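Side-chain contact in NAD(P)H-flavin oxidoreductase (Agrobacterium tumefaciens str. C58, PDB 2FRE), which binds flavin mononucleotide and, as a member of the nitroreductase family, probably uses it to pass electrons from NAD(P)H to its substrates: residues Trp67-Glu72 with Val144-Ile149. Residues are numbered along the deposited sequence; the frame is centred on the assembly and turned at random.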
loop_
_atom_site.group_PDB
_atom_site.type_symbol
_atom_site.label_atom_id
_atom_site.label_comp_id
_atom_site.label_asym_id
_atom_site.label_seq_id
_atom_site.Cartn_x
_atom_site.Cartn_y
_atom_site.Cartn_z
ATOM N N TRP A 67 -11.632 13.446 -20.320
ATOM C CA TRP A 67 -10.973 12.192 -20.614
ATOM C C TRP A 67 -9.705 12.387 -21.464
ATOM O O TRP A 67 -8.649 11.892 -21.105
ATOM C CB TRP A 67 -11.942 11.245 -21.302
ATOM C CG TRP A 67 -11.352 9.945 -21.661
ATOM C CD1 TRP A 67 -11.009 9.522 -22.898
ATOM C CD2 TRP A 67 -10.980 8.901 -20.759
ATOM N NE1 TRP A 67 -10.465 8.265 -22.832
ATOM C CE2 TRP A 67 -10.447 7.855 -21.532
ATOM C CE3 TRP A 67 -11.063 8.741 -19.369
ATOM C CZ2 TRP A 67 -10.009 6.660 -20.966
ATOM C CZ3 TRP A 67 -10.647 7.552 -18.816
ATOM C CH2 TRP A 67 -10.107 6.536 -19.608
ATOM N N PRO A 68 -9.797 13.128 -22.587
ATOM C CA PRO A 68 -8.591 13.245 -23.426
ATOM C C PRO A 68 -7.410 13.936 -22.746
ATOM O O PRO A 68 -6.234 13.609 -23.025
ATOM C CB PRO A 68 -9.060 14.054 -24.646
ATOM C CG PRO A 68 -10.399 14.587 -24.330
ATOM C CD PRO A 68 -10.959 13.830 -23.165
ATOM N N LEU A 69 -7.712 14.867 -21.851
ATOM C CA LEU A 69 -6.672 15.496 -21.063
ATOM C C LEU A 69 -5.998 14.467 -20.163
ATOM O O LEU A 69 -4.769 14.437 -20.059
ATOM C CB LEU A 69 -7.238 16.641 -20.236
ATOM C CG LEU A 69 -6.287 17.228 -19.179
ATOM C CD1 LEU A 69 -5.033 17.869 -19.815
ATOM C CD2 LEU A 69 -7.063 18.230 -18.366
ATOM N N PHE A 70 -6.794 13.643 -19.494
ATOM C CA PHE A 70 -6.242 12.604 -18.630
ATOM C C PHE A 70 -5.385 11.624 -19.429
ATOM O O PHE A 70 -4.332 11.220 -18.976
ATOM C CB PHE A 70 -7.356 11.869 -17.873
ATOM C CG PHE A 70 -7.790 12.564 -16.616
ATOM C CD1 PHE A 70 -8.348 13.829 -16.655
ATOM C CD2 PHE A 70 -7.637 11.944 -15.373
ATOM C CE1 PHE A 70 -8.742 14.493 -15.462
ATOM C CE2 PHE A 70 -8.038 12.600 -14.191
ATOM C CZ PHE A 70 -8.579 13.855 -14.236
ATOM N N VAL A 71 -5.826 11.268 -20.633
ATOM C CA VAL A 71 -5.035 10.388 -21.500
ATOM C C VAL A 71 -3.690 11.031 -21.896
ATOM O O VAL A 71 -2.638 10.385 -21.847
ATOM C CB VAL A 71 -5.793 10.019 -22.779
ATOM C CG1 VAL A 71 -4.876 9.307 -23.757
ATOM C CG2 VAL A 71 -7.022 9.138 -22.461
ATOM N N GLU A 72 -3.706 12.308 -22.258
ATOM C CA GLU A 72 -2.501 12.914 -22.837
ATOM C C GLU A 72 -1.481 13.295 -21.768
ATOM O O GLU A 72 -0.347 13.633 -22.109
ATOM C CB GLU A 72 -2.856 14.089 -23.752
ATOM C CG GLU A 72 -3.215 15.357 -23.047
ATOM C CD GLU A 72 -3.727 16.423 -23.999
ATOM O OE1 GLU A 72 -3.035 16.751 -24.999
ATOM O OE2 GLU A 72 -4.825 16.947 -23.723
ATOM N N VAL A 144 0.365 18.378 -12.415
ATOM C CA VAL A 144 0.240 19.393 -11.379
ATOM C C VAL A 144 -0.362 20.689 -11.922
ATOM O O VAL A 144 -1.242 21.278 -11.306
ATOM C CB VAL A 144 1.626 19.677 -10.712
ATOM C CG1 VAL A 144 1.582 20.933 -9.843
ATOM C CG2 VAL A 144 2.053 18.471 -9.891
ATOM N N GLU A 145 0.108 21.111 -13.085
ATOM C CA GLU A 145 -0.343 22.356 -13.694
ATOM C C GLU A 145 -1.769 22.220 -14.227
ATOM O O GLU A 145 -2.620 23.038 -13.916
ATOM C CB GLU A 145 0.599 22.744 -14.830
ATOM C CG GLU A 145 0.300 24.085 -15.453
ATOM C CD GLU A 145 0.366 25.224 -14.441
ATOM O OE1 GLU A 145 1.198 25.148 -13.499
ATOM O OE2 GLU A 145 -0.420 26.194 -14.590
ATOM N N LYS A 146 -2.025 21.182 -15.026
ATOM C CA LYS A 146 -3.318 21.027 -15.700
ATOM C C LYS A 146 -4.462 20.630 -14.764
ATOM O O LYS A 146 -5.622 20.935 -15.052
ATOM C CB LYS A 146 -3.223 20.010 -16.847
ATOM C CG LYS A 146 -2.357 20.438 -18.018
ATOM C CD LYS A 146 -3.021 21.489 -18.919
ATOM C CE LYS A 146 -2.293 21.568 -20.274
ATOM N NZ LYS A 146 -2.586 22.787 -21.078
ATOM N N LEU A 147 -4.156 19.932 -13.671
ATOM C CA LEU A 147 -5.198 19.464 -12.747
ATOM C C LEU A 147 -5.275 20.298 -11.468
ATOM O O LEU A 147 -5.986 19.933 -10.531
ATOM C CB LEU A 147 -5.019 17.971 -12.411
ATOM C CG LEU A 147 -5.016 17.018 -13.627
ATOM C CD1 LEU A 147 -5.018 15.600 -13.190
ATOM C CD2 LEU A 147 -6.210 17.257 -14.587
ATOM N N ASP A 148 -4.560 21.420 -11.451
ATOM C CA ASP A 148 -4.638 22.402 -10.362
ATOM C C ASP A 148 -4.244 21.798 -9.028
ATOM O O ASP A 148 -4.906 22.019 -8.019
ATOM C CB ASP A 148 -6.046 22.995 -10.247
ATOM C CG ASP A 148 -6.487 23.709 -11.506
ATOM O OD1 ASP A 148 -5.633 24.377 -12.130
ATOM O OD2 ASP A 148 -7.688 23.594 -11.869
ATOM N N ILE A 149 -3.166 21.024 -9.025
ATOM C CA ILE A 149 -2.708 20.432 -7.794
ATOM C C ILE A 149 -1.955 21.511 -7.029
ATOM O O ILE A 149 -1.057 22.130 -7.596
ATOM C CB ILE A 149 -1.846 19.206 -8.066
ATOM C CG1 ILE A 149 -2.733 18.126 -8.713
ATOM C CG2 ILE A 149 -1.180 18.709 -6.753
ATOM C CD1 ILE A 149 -1.982 17.029 -9.336
#
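Leu69 and Phe70, on the short helix 67-72, meet Lys146 and Leu147 at the C-terminal end of helix 140-146, where two helices on the same side of the nitroreductase-type sheet come together. Leu147, the first residue to leave helical geometry, contributes the larger share of the surface its segment buries here. Its CD2 methyl reaches in between two neighbours, 3.8 Å from CE1 of Phe70 and 4.0 Å from CD2 of Leu69. This CD2 meets the ring obliquely, neither over a face nor at an edge, and CD1 of Leu147 adds a looser touch, 4.1 Å from CZ of Phe70. The two leucine side chains run past one another in opposite directions. The CB bond of Leu69 points toward segment 144-149, and with CG anti to the backbone N (chi1 170°) its CD1 rests 4.1 Å from both CB and CG of Lys146, the start of the lysine chain. Farther out, NZ of Lys146 is 6.8 Å from OE2 of Glu72, too far for a salt bridge. Beneath, Phe70 and Leu147 both pack on Val58 of strand 55-61, while Gly193 of the second subunit packs against both and Leu147 makes backbone hydrogen bonds to that subunit. The junction is therefore held by dispersion and hydrophobic burial, graded from a buried Phe70-Leu147 pair to an exposed lysine, with at most a weak long-range attraction from the charges.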